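Local coordinates for protein pumilio homolog 23 (Arabidopsis thaliana, PDB 5WZJ) that binds RNA sequence-specifically through pumilio repeats packed into a right-handed superhelix, recognises 18S rRNA, and probably regulates translation and mRNA stability, at residues R154-C159 against S230-T235; L317-C322 against K352-Q357; S526-V531 against R546-D551. All coordinates share one frame; numbering follows the deposited sequence.

Interaction 1 (R154-C159 against S230-T235). With nucleotides of chain B.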
loop_
_atom_site.group_PDB
_atom_site.type_symbol
_atom_site.label_atom_id
_atom_site.label_comp_id
_atom_site.label_asym_id
_atom_site.label_seq_id
_atom_site.Cartn_x
_atom_site.Cartn_y
_atom_site.Cartn_z
ATOM N N ARG A 154 -5.421 -14.054 8.934
ATOM C CA ARG A 154 -6.785 -14.175 8.421
ATOM C C ARG A 154 -7.792 -14.211 9.563
ATOM O O ARG A 154 -8.822 -13.525 9.514
ATOM C CB ARG A 154 -6.925 -15.417 7.532
ATOM C CG ARG A 154 -8.333 -15.567 6.912
ATOM C CD ARG A 154 -8.380 -16.652 5.816
ATOM N NE ARG A 154 -7.413 -16.413 4.749
ATOM C CZ ARG A 154 -7.601 -15.552 3.752
ATOM N NH1 ARG A 154 -8.718 -14.844 3.689
ATOM N NH2 ARG A 154 -6.667 -15.380 2.831
ATOM N N LEU A 155 -7.483 -14.962 10.625
ATOM C CA LEU A 155 -8.394 -15.053 11.769
ATOM C C LEU A 155 -8.595 -13.700 12.447
ATOM O O LEU A 155 -9.720 -13.354 12.823
ATOM C CB LEU A 155 -7.862 -16.065 12.777
ATOM C CG LEU A 155 -8.658 -16.183 14.068
ATOM C CD1 LEU A 155 -10.084 -16.677 13.773
ATOM C CD2 LEU A 155 -7.929 -17.119 15.030
ATOM N N LEU A 156 -7.508 -12.945 12.657
ATOM C CA LEU A 156 -7.629 -11.593 13.191
ATOM C C LEU A 156 -8.540 -10.745 12.313
ATOM O O LEU A 156 -9.414 -10.034 12.816
ATOM C CB LEU A 156 -6.243 -10.942 13.305
ATOM C CG LEU A 156 -5.325 -11.476 14.414
ATOM C CD1 LEU A 156 -3.866 -11.152 14.096
ATOM C CD2 LEU A 156 -5.716 -10.893 15.766
ATOM N N CYS A 157 -8.337 -10.800 10.989
ATOM C CA CYS A 157 -9.169 -10.020 10.073
ATOM C C CYS A 157 -10.636 -10.412 10.196
ATOM O O CYS A 157 -11.519 -9.546 10.227
ATOM C CB CYS A 157 -8.691 -10.201 8.625
ATOM S SG CYS A 157 -7.149 -9.358 8.217
ATOM N N LEU A 158 -10.913 -11.713 10.277
ATOM C CA LEU A 158 -12.291 -12.169 10.418
ATOM C C LEU A 158 -12.923 -11.651 11.711
ATOM O O LEU A 158 -14.090 -11.242 11.715
ATOM C CB LEU A 158 -12.334 -13.695 10.369
ATOM C CG LEU A 158 -13.715 -14.340 10.440
ATOM C CD1 LEU A 158 -14.629 -13.698 9.421
ATOM C CD2 LEU A 158 -13.621 -15.852 10.211
ATOM N N CYS A 159 -12.176 -11.673 12.825
ATOM C CA CYS A 159 -12.714 -11.163 14.088
ATOM C C CYS A 159 -13.029 -9.673 14.004
ATOM O O CYS A 159 -13.954 -9.192 14.669
ATOM C CB CYS A 159 -11.732 -11.419 15.239
ATOM S SG CYS A 159 -11.524 -13.161 15.703
ATOM N N SER A 230 6.127 -10.863 13.835
ATOM C CA SER A 230 6.017 -9.441 13.520
ATOM C C SER A 230 4.868 -9.195 12.546
ATOM O O SER A 230 4.066 -8.271 12.735
ATOM C CB SER A 230 7.339 -8.927 12.954
ATOM O OG SER A 230 7.190 -7.628 12.425
ATOM N N LEU A 231 4.749 -10.053 11.526
ATOM C CA LEU A 231 3.658 -9.960 10.559
ATOM C C LEU A 231 2.288 -10.104 11.223
ATOM O O LEU A 231 1.345 -9.384 10.872
ATOM C CB LEU A 231 3.846 -11.024 9.472
ATOM C CG LEU A 231 4.893 -10.661 8.414
ATOM C CD1 LEU A 231 5.360 -11.912 7.658
ATOM C CD2 LEU A 231 4.284 -9.643 7.463
ATOM N N VAL A 232 2.152 -11.049 12.155
ATOM C CA VAL A 232 0.905 -11.190 12.906
ATOM C C VAL A 232 0.594 -9.900 13.660
ATOM O O VAL A 232 -0.524 -9.374 13.597
ATOM C CB VAL A 232 0.992 -12.393 13.865
ATOM C CG1 VAL A 232 -0.248 -12.434 14.779
ATOM C CG2 VAL A 232 1.130 -13.715 13.072
ATOM N N LEU A 233 1.581 -9.368 14.380
ATOM C CA LEU A 233 1.340 -8.173 15.185
ATOM C C LEU A 233 1.067 -6.946 14.315
ATOM O O LEU A 233 0.293 -6.070 14.716
ATOM C CB LEU A 233 2.524 -7.917 16.115
ATOM C CG LEU A 233 2.731 -8.962 17.226
ATOM C CD1 LEU A 233 3.958 -8.622 18.048
ATOM C CD2 LEU A 233 1.530 -9.043 18.117
ATOM N N GLN A 234 1.686 -6.864 13.131
ATOM C CA GLN A 234 1.368 -5.785 12.195
ATOM C C GLN A 234 -0.097 -5.818 11.801
ATOM O O GLN A 234 -0.782 -4.788 11.828
ATOM C CB GLN A 234 2.226 -5.892 10.937
ATOM C CG GLN A 234 3.710 -5.581 11.156
ATOM C CD GLN A 234 4.529 -6.015 9.958
ATOM O OE1 GLN A 234 4.190 -5.693 8.811
ATOM N NE2 GLN A 234 5.575 -6.793 10.203
ATOM N N THR A 235 -0.590 -6.994 11.406
ATOM C CA THR A 235 -1.998 -7.117 11.041
ATOM C C THR A 235 -2.896 -6.699 12.204
ATOM O O THR A 235 -3.826 -5.898 12.034
ATOM C CB THR A 235 -2.288 -8.551 10.588
ATOM O OG1 THR A 235 -1.556 -8.804 9.387
ATOM C CG2 THR A 235 -3.770 -8.773 10.326
ATOM P P A B 8 14.408 -7.983 1.013
ATOM O OP1 A B 8 15.166 -9.257 0.976
ATOM O OP2 A B 8 13.856 -7.415 -0.232
ATOM O "O5'" A B 8 13.181 -8.118 2.007
ATOM C "C5'" A B 8 12.030 -8.840 1.639
ATOM C "C4'" A B 8 11.758 -9.884 2.677
ATOM O "O4'" A B 8 11.349 -9.243 3.916
ATOM C "C3'" A B 8 10.648 -10.869 2.348
ATOM O "O3'" A B 8 11.159 -11.962 1.588
ATOM C "C2'" A B 8 10.170 -11.292 3.720
ATOM O "O2'" A B 8 11.095 -12.249 4.222
ATOM C "C1'" A B 8 10.332 -9.990 4.524
ATOM N N9 A B 8 9.126 -9.129 4.579
ATOM C C8 A B 8 8.415 -8.507 3.570
ATOM N N7 A B 8 7.404 -7.777 4.004
ATOM C C5 A B 8 7.460 -7.895 5.383
ATOM C C6 A B 8 6.690 -7.359 6.438
ATOM N N6 A B 8 5.628 -6.556 6.302
ATOM N N1 A B 8 7.049 -7.696 7.700
ATOM C C2 A B 8 8.101 -8.501 7.905
ATOM N N3 A B 8 8.892 -9.064 6.999
ATOM C C4 A B 8 8.524 -8.707 5.747
ATOM P P C B 9 10.262 -12.715 0.476
ATOM O OP1 C B 9 11.157 -13.646 -0.256
ATOM O OP2 C B 9 9.444 -11.734 -0.284
ATOM O "O5'" C B 9 9.213 -13.563 1.338
ATOM C "C5'" C B 9 9.616 -14.589 2.240
ATOM C "C4'" C B 9 8.402 -15.212 2.887
ATOM O "O4'" C B 9 7.739 -14.235 3.713
ATOM C "C3'" C B 9 7.342 -15.727 1.910
ATOM O "O3'" C B 9 7.495 -17.126 1.761
ATOM C "C2'" C B 9 5.986 -15.356 2.536
ATOM O "O2'" C B 9 5.298 -16.509 3.008
ATOM C "C1'" C B 9 6.359 -14.457 3.726
ATOM N N1 C B 9 5.659 -13.157 3.722
ATOM C C2 C B 9 4.481 -13.110 4.454
ATOM O O2 C B 9 4.139 -14.158 5.039
ATOM N N3 C B 9 3.776 -11.950 4.506
ATOM C C4 C B 9 4.213 -10.878 3.846
ATOM N N4 C B 9 3.492 -9.755 3.910
ATOM C C5 C B 9 5.429 -10.908 3.084
ATOM C C6 C B 9 6.118 -12.059 3.045
#
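Leu156 is the first residue of 154-159 to reach the neighbouring helix, and it does so with one methyl. Its CD1 lies 3.9 Å from CG1 of Val232, the two side chains crossing at about a right angle, and it also rests on the Val232 carbonyl oxygen. With CG beside its own backbone N (chi1 -72°), the long leucine can span helix axes that stand 10.0 Å apart and run nearly parallel. Cys157 follows with a smaller group: its SG sits 4.0 Å from Thr235 CG2. Thr235 suits the spot because it divides its two branches, CG2 against the cysteine sulfur and OG1 to the carbonyl of Leu169. No hydrogen bond joins the segments; the contact between them is apolar packing.

Residues 230-235 also present the RNA-reading surface. Gln234 pairs with N1 and N6 of A8 of chain B through both amide atoms: OE1 accepts from N6 at 3.0 Å and NE2 donates to N1 at 3.0 Å, both bonds almost straight. Ser230 OG receives a second bond from NE2, in the amide plane at 2.9 Å, which probably holds the amide in the orientation that matches adenine, as the serine/cysteine-glutamine pair does in PUF repeats. Leu231 touches both bases, its CD2 3.4 Å from N1 of A8 and its CD1 against C9. With an alanine in place of Gln234, A8 would probably lose both pairing bonds and be held less firmly, by Leu231 packing alone among the contacts described.

The contact joins helix 146-160, in Pumilio 3, to helix 227-239, in Pumilio 4. Arg154 and Leu158 pack back on helix 100-112, while Leu233 and Gln234 pass the stacking on to helix 284-296.

Interaction 2 (L317-C322 against K352-Q357). With nucleotides of chain B.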
loop_
_atom_site.group_PDB
_atom_site.type_symbol
_atom_site.label_atom_id
_atom_site.label_comp_id
_atom_site.label_asym_id
_atom_site.label_seq_id
_atom_site.Cartn_x
_atom_site.Cartn_y
_atom_site.Cartn_z
ATOM N N LEU A 317 19.381 6.539 11.308
ATOM C CA LEU A 317 18.351 5.567 10.950
ATOM C C LEU A 317 17.936 5.703 9.485
ATOM O O LEU A 317 17.592 4.702 8.837
ATOM C CB LEU A 317 17.148 5.719 11.890
ATOM C CG LEU A 317 17.440 5.373 13.361
ATOM C CD1 LEU A 317 16.280 5.759 14.267
ATOM C CD2 LEU A 317 17.790 3.887 13.548
ATOM N N SER A 318 18.018 6.914 8.934
ATOM C CA SER A 318 17.648 7.145 7.541
ATOM C C SER A 318 18.635 6.542 6.552
ATOM O O SER A 318 18.271 6.326 5.393
ATOM C CB SER A 318 17.513 8.641 7.274
ATOM O OG SER A 318 16.456 9.191 8.032
ATOM N N VAL A 319 19.879 6.265 6.961
ATOM C CA VAL A 319 20.814 5.631 6.037
ATOM C C VAL A 319 20.799 4.119 6.151
ATOM O O VAL A 319 21.472 3.438 5.363
ATOM C CB VAL A 319 22.254 6.160 6.217
ATOM C CG1 VAL A 319 22.288 7.658 6.004
ATOM C CG2 VAL A 319 22.811 5.798 7.584
ATOM N N ASP A 320 20.031 3.565 7.085
ATOM C CA ASP A 320 19.960 2.119 7.208
ATOM C C ASP A 320 18.923 1.539 6.254
ATOM O O ASP A 320 17.822 2.081 6.095
ATOM C CB ASP A 320 19.632 1.713 8.640
ATOM C CG ASP A 320 19.487 0.221 8.781
ATOM O OD1 ASP A 320 20.531 -0.458 8.738
ATOM O OD2 ASP A 320 18.339 -0.270 8.900
ATOM N N ARG A 321 19.280 0.406 5.642
ATOM C CA ARG A 321 18.447 -0.220 4.620
ATOM C C ARG A 321 17.061 -0.602 5.132
ATOM O O ARG A 321 16.130 -0.715 4.325
ATOM C CB ARG A 321 19.163 -1.457 4.055
ATOM C CG ARG A 321 19.253 -2.626 5.034
ATOM C CD ARG A 321 20.321 -3.667 4.638
ATOM N NE ARG A 321 20.032 -4.367 3.385
ATOM C CZ ARG A 321 19.339 -5.501 3.298
ATOM N NH1 ARG A 321 19.137 -6.069 2.113
ATOM N NH2 ARG A 321 18.843 -6.067 4.393
ATOM N N CYS A 322 16.892 -0.829 6.435
ATOM C CA CYS A 322 15.574 -1.135 6.988
ATOM C C CYS A 322 14.979 0.025 7.769
ATOM O O CYS A 322 13.807 0.369 7.586
ATOM C CB CYS A 322 15.642 -2.370 7.904
ATOM S SG CYS A 322 16.040 -3.909 7.045
ATOM N N LYS A 352 21.352 15.636 0.298
ATOM C CA LYS A 352 22.221 15.132 -0.760
ATOM C C LYS A 352 22.685 13.717 -0.445
ATOM O O LYS A 352 22.592 12.821 -1.291
ATOM C CB LYS A 352 23.423 16.063 -0.942
ATOM C CG LYS A 352 24.320 15.707 -2.129
ATOM C CD LYS A 352 25.611 16.543 -2.129
ATOM C CE LYS A 352 26.197 16.686 -3.529
ATOM N NZ LYS A 352 26.189 15.404 -4.290
ATOM N N ASP A 353 23.198 13.508 0.771
ATOM C CA ASP A 353 23.577 12.171 1.224
ATOM C C ASP A 353 22.442 11.180 1.011
ATOM O O ASP A 353 22.640 10.096 0.453
ATOM C CB ASP A 353 23.951 12.207 2.704
ATOM C CG ASP A 353 24.956 13.290 3.030
ATOM O OD1 ASP A 353 24.569 14.477 3.089
ATOM O OD2 ASP A 353 26.127 12.943 3.248
ATOM N N LEU A 354 21.239 11.547 1.454
ATOM C CA LEU A 354 20.109 10.631 1.361
ATOM C C LEU A 354 19.822 10.258 -0.089
ATOM O O LEU A 354 19.606 9.082 -0.401
ATOM C CB LEU A 354 18.880 11.254 2.024
ATOM C CG LEU A 354 18.948 11.408 3.552
ATOM C CD1 LEU A 354 17.762 12.207 4.080
ATOM C CD2 LEU A 354 19.000 10.049 4.228
ATOM N N LEU A 355 19.847 11.241 -0.997
ATOM C CA LEU A 355 19.609 10.934 -2.407
ATOM C C LEU A 355 20.735 10.086 -2.991
ATOM O O LEU A 355 20.477 9.150 -3.757
ATOM C CB LEU A 355 19.437 12.223 -3.206
ATOM C CG LEU A 355 18.216 13.072 -2.860
ATOM C CD1 LEU A 355 18.296 14.396 -3.596
ATOM C CD2 LEU A 355 16.921 12.343 -3.216
ATOM N N GLU A 356 21.988 10.392 -2.629
ATOM C CA GLU A 356 23.125 9.614 -3.114
ATOM C C GLU A 356 23.025 8.152 -2.686
ATOM O O GLU A 356 23.361 7.248 -3.461
ATOM C CB GLU A 356 24.438 10.215 -2.599
ATOM C CG GLU A 356 24.846 11.512 -3.274
ATOM C CD GLU A 356 26.029 12.185 -2.585
ATOM O OE1 GLU A 356 26.440 11.729 -1.499
ATOM O OE2 GLU A 356 26.542 13.182 -3.127
ATOM N N GLN A 357 22.567 7.900 -1.458
ATOM C CA GLN A 357 22.559 6.553 -0.903
ATOM C C GLN A 357 21.247 5.799 -1.141
ATOM O O GLN A 357 21.020 4.764 -0.506
ATOM C CB GLN A 357 22.869 6.613 0.590
ATOM C CG GLN A 357 24.204 7.290 0.893
ATOM C CD GLN A 357 24.479 7.373 2.368
ATOM O OE1 GLN A 357 24.046 6.516 3.140
ATOM N NE2 GLN A 357 25.190 8.407 2.776
ATOM P P G B 7 15.726 -3.657 -1.913
ATOM O OP1 G B 7 16.940 -4.362 -2.385
ATOM O OP2 G B 7 14.396 -3.785 -2.549
ATOM O "O5'" G B 7 15.445 -4.102 -0.407
ATOM C "C5'" G B 7 16.503 -4.212 0.526
ATOM C "C4'" G B 7 15.983 -4.555 1.900
ATOM O "O4'" G B 7 15.399 -3.385 2.532
ATOM C "C3'" G B 7 14.865 -5.579 1.951
ATOM O "O3'" G B 7 15.330 -6.903 1.767
ATOM C "C2'" G B 7 14.252 -5.314 3.321
ATOM O "O2'" G B 7 15.053 -5.888 4.339
ATOM C "C1'" G B 7 14.371 -3.785 3.414
ATOM N N9 G B 7 13.113 -3.139 3.012
ATOM C C8 G B 7 12.629 -2.973 1.735
ATOM N N7 G B 7 11.460 -2.404 1.719
ATOM C C5 G B 7 11.145 -2.193 3.054
ATOM C C6 G B 7 10.000 -1.611 3.657
ATOM O O6 G B 7 9.005 -1.151 3.095
ATOM N N1 G B 7 10.082 -1.579 5.044
ATOM C C2 G B 7 11.143 -2.074 5.759
ATOM N N2 G B 7 11.052 -1.973 7.093
ATOM N N3 G B 7 12.218 -2.625 5.210
ATOM C C4 G B 7 12.153 -2.652 3.866
HETATM O O HOH W 1 22.401 4.395 3.076
#
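Leu354 and Ser318 meet through carbon: CD2 of the leucine stands 3.7 Å from CB of the serine, whose CA-CB bond is directed at the other segment. The leucine's own CA-CB bond runs across the contact; CD1 takes the extended branch (chi2 172°), while CD2 turns off to the serine. A small residue fits at 318, since the methyl can come close to the backbone there. The serine hydroxyl is engaged within its own helix by the carbonyl of Leu314.

Val319 and Gln357 cross obliquely beside this pair. The valine presents CG1 to the amide oxygen, 3.5 Å from Gln357 OE1, a contact of hydrocarbon with oxygen. That oxygen finds its polar partner in a water, which donates to Gln357 OE1 at 2.7 Å and also to Val319 O at 2.6 Å. The water thereby bridges a side chain that has just left helix 351-356 and the carbonyl of Val319. A glutamine suits this helix end because its long neutral chain can reach the bridge.

The arrangement belongs to the stacked helical repeats of the PUF superhelix: Ser318 and Leu354 both also touch Val362 of helix 360-373, and Ser318 touches Ile327 of helix 323-332. Between helices 314-318 and 323-332, Asp320 OD2 accepts from Cys322 N at 2.9 Å, from above the carboxylate plane, and from Ala323 N, capping the start of the second helix. The turn it steadies brings protein to RNA. Arg321 lays one face of its guanidinium over the ribose of G7 of chain B, C4' standing 3.5 Å above the plane toward the rim, and Cys322 SG lies 3.5 Å from O2' of G7.

Interaction 3 (S526-V531 against R546-D551)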
loop_
_atom_site.group_PDB
_atom_site.type_symbol
_atom_site.label_atom_id
_atom_site.label_comp_id
_atom_site.label_asym_id
_atom_site.label_seq_id
_atom_site.Cartn_x
_atom_site.Cartn_y
_atom_site.Cartn_z
ATOM N N SER A 526 -7.652 17.874 -33.687
ATOM C CA SER A 526 -7.176 17.567 -35.027
ATOM C C SER A 526 -6.147 16.439 -35.006
ATOM O O SER A 526 -6.133 15.579 -35.897
ATOM C CB SER A 526 -6.592 18.841 -35.641
ATOM O OG SER A 526 -6.134 18.625 -36.957
ATOM N N GLU A 527 -5.270 16.422 -33.995
ATOM C CA GLU A 527 -4.257 15.374 -33.928
ATOM C C GLU A 527 -4.873 14.018 -33.590
ATOM O O GLU A 527 -4.470 12.992 -34.153
ATOM C CB GLU A 527 -3.173 15.752 -32.917
ATOM C CG GLU A 527 -2.310 16.911 -33.394
ATOM C CD GLU A 527 -1.135 17.202 -32.468
ATOM O OE1 GLU A 527 -0.808 18.395 -32.271
ATOM O OE2 GLU A 527 -0.536 16.244 -31.943
ATOM N N LEU A 528 -5.852 13.985 -32.679
ATOM C CA LEU A 528 -6.502 12.712 -32.372
ATOM C C LEU A 528 -7.291 12.197 -33.568
ATOM O O LEU A 528 -7.412 10.980 -33.762
ATOM C CB LEU A 528 -7.427 12.850 -31.166
ATOM C CG LEU A 528 -6.810 13.310 -29.839
ATOM C CD1 LEU A 528 -7.687 12.904 -28.670
ATOM C CD2 LEU A 528 -5.401 12.777 -29.681
ATOM N N LEU A 529 -7.839 13.110 -34.371
ATOM C CA LEU A 529 -8.552 12.715 -35.577
ATOM C C LEU A 529 -7.659 11.891 -36.503
ATOM O O LEU A 529 -8.101 10.883 -37.065
ATOM C CB LEU A 529 -9.080 13.968 -36.276
ATOM C CG LEU A 529 -10.154 13.839 -37.348
ATOM C CD1 LEU A 529 -11.219 12.832 -36.932
ATOM C CD2 LEU A 529 -10.764 15.211 -37.593
ATOM N N ASP A 530 -6.388 12.280 -36.644
ATOM C CA ASP A 530 -5.475 11.562 -37.528
ATOM C C ASP A 530 -5.207 10.131 -37.079
ATOM O O ASP A 530 -4.822 9.302 -37.906
ATOM C CB ASP A 530 -4.146 12.305 -37.640
ATOM C CG ASP A 530 -4.266 13.598 -38.418
ATOM O OD1 ASP A 530 -5.106 13.672 -39.339
ATOM O OD2 ASP A 530 -3.510 14.545 -38.109
ATOM N N VAL A 531 -5.375 9.820 -35.797
ATOM C CA VAL A 531 -5.109 8.477 -35.291
ATOM C C VAL A 531 -6.384 7.822 -34.772
ATOM O O VAL A 531 -6.322 6.880 -33.985
ATOM C CB VAL A 531 -4.010 8.499 -34.210
ATOM C CG1 VAL A 531 -2.740 9.159 -34.748
ATOM C CG2 VAL A 531 -4.495 9.223 -32.952
ATOM N N ARG A 546 -14.993 10.127 -26.882
ATOM C CA ARG A 546 -16.285 10.653 -26.444
ATOM C C ARG A 546 -16.129 11.944 -25.647
ATOM O O ARG A 546 -16.896 12.895 -25.837
ATOM C CB ARG A 546 -17.027 9.607 -25.604
ATOM C CG ARG A 546 -17.981 8.702 -26.379
ATOM C CD ARG A 546 -18.751 7.748 -25.452
ATOM N NE ARG A 546 -17.954 6.596 -25.019
ATOM C CZ ARG A 546 -17.447 6.434 -23.797
ATOM N NH1 ARG A 546 -16.738 5.348 -23.511
ATOM N NH2 ARG A 546 -17.650 7.348 -22.854
ATOM N N LYS A 547 -15.153 11.991 -24.740
ATOM C CA LYS A 547 -14.994 13.160 -23.882
ATOM C C LYS A 547 -14.589 14.399 -24.675
ATOM O O LYS A 547 -15.009 15.512 -24.338
ATOM C CB LYS A 547 -13.961 12.866 -22.794
ATOM C CG LYS A 547 -13.792 13.965 -21.745
ATOM C CD LYS A 547 -12.484 13.755 -20.980
ATOM C CE LYS A 547 -12.416 14.538 -19.677
ATOM N NZ LYS A 547 -11.867 15.906 -19.854
ATOM N N LEU A 548 -13.769 14.238 -25.711
ATOM C CA LEU A 548 -13.384 15.346 -26.575
ATOM C C LEU A 548 -14.306 15.496 -27.784
ATOM O O LEU A 548 -14.107 16.420 -28.573
ATOM C CB LEU A 548 -11.933 15.185 -27.044
ATOM C CG LEU A 548 -10.828 15.669 -26.085
ATOM C CD1 LEU A 548 -10.968 15.062 -24.700
ATOM C CD2 LEU A 548 -9.428 15.392 -26.643
ATOM N N ASP A 549 -15.300 14.617 -27.938
ATOM C CA ASP A 549 -16.255 14.660 -29.049
ATOM C C ASP A 549 -15.535 14.730 -30.391
ATOM O O ASP A 549 -15.778 15.614 -31.213
ATOM C CB ASP A 549 -17.232 15.830 -28.889
ATOM C CG ASP A 549 -18.364 15.787 -29.901
ATOM O OD1 ASP A 549 -18.573 14.728 -30.539
ATOM O OD2 ASP A 549 -19.038 16.823 -30.067
ATOM N N ILE A 550 -14.620 13.784 -30.605
ATOM C CA ILE A 550 -13.791 13.832 -31.802
ATOM C C ILE A 550 -14.648 13.631 -33.048
ATOM O O ILE A 550 -14.411 14.264 -34.085
ATOM C CB ILE A 550 -12.649 12.801 -31.694
ATOM C CG1 ILE A 550 -11.714 13.176 -30.535
ATOM C CG2 ILE A 550 -11.841 12.733 -32.984
ATOM C CD1 ILE A 550 -11.095 14.590 -30.672
ATOM N N ASP A 551 -15.673 12.777 -32.956
ATOM C CA ASP A 551 -16.581 12.581 -34.087
ATOM C C ASP A 551 -17.303 13.877 -34.451
ATOM O O ASP A 551 -17.449 14.200 -35.636
ATOM C CB ASP A 551 -17.598 11.481 -33.772
ATOM C CG ASP A 551 -16.980 10.092 -33.747
ATOM O OD1 ASP A 551 -15.916 9.892 -34.369
ATOM O OD2 ASP A 551 -17.571 9.197 -33.111
#
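Neither a ring nor any other flat side-chain group takes part where Leu528 and Leu529 meet Leu548 and Ile550; there are no faces or edges to match, and the contact is one of branched aliphatic chains. Leu528 and Leu548 cross at about a right angle, with CD1 of Leu528 3.7 Å from CD2 of Leu548. Lower on the same leucine, its CB rests 4.1 Å from CD1 of Ile550.

Ile550 works on two fronts because it branches at CB. Its CG1 arm lies beside the backbone N (chi1 -64°) and, with chi2 at -58°, brings CD1 to Leu528, while the CG2 methyl lies 4.0 Å from CD1 of Leu529. Leu529 and Ile550 lie alongside each other, pointing opposite ways. A leucine at 529 has the length to bring a methyl to the isoleucine although its CA-CB bond is not aimed there.

Backbone turns set up these positions. Leu548 follows helix 541-547 in sequence, and Asp549 adopts a positive phi (52°) in a Schellman motif, then serves as N-cap for helix 550-555 by accepting from Gly552 N. The turn at Asp549 lies between two residues, Leu548 and Ile550, whose CA-CB bonds both point toward 526-531, near the C-terminal end of the superhelix. From helix 503-514, Val509 touches Leu528 and Phe513 touches Leu548, and Trp560 bonds to the Leu548 carbonyl.

No hydrogen bond or salt bridge spans the two segments; the charged groups look elsewhere, Asp551 to Lys532, Lys547 to Asp514, and Glu527 to the backbone at Gly494 and Phe496. Cohesion between the segments therefore depends on the fit of methyl groups and their withdrawal from water.

From the N terminus, interaction 1 comes first and closes a loop of 70 residues, joining Pumilio 3 to Pumilio 4. Interaction 2 follows with a loop of 29 residues, from Pumilio 6 to helix 351-356, and interaction 3 with one of 14, tying helix 518-530 to the helices on either side of the turn at 548-549. The three stand in series, none nested in or crossing another. Interactions 1 and 2 come within about 11 Å at their nearest atoms and both include nucleotides of the same RNA strand; interaction 3 lies far from the other two, its centre about 50 Å from that of interaction 1 and about 47 Å from that of interaction 2.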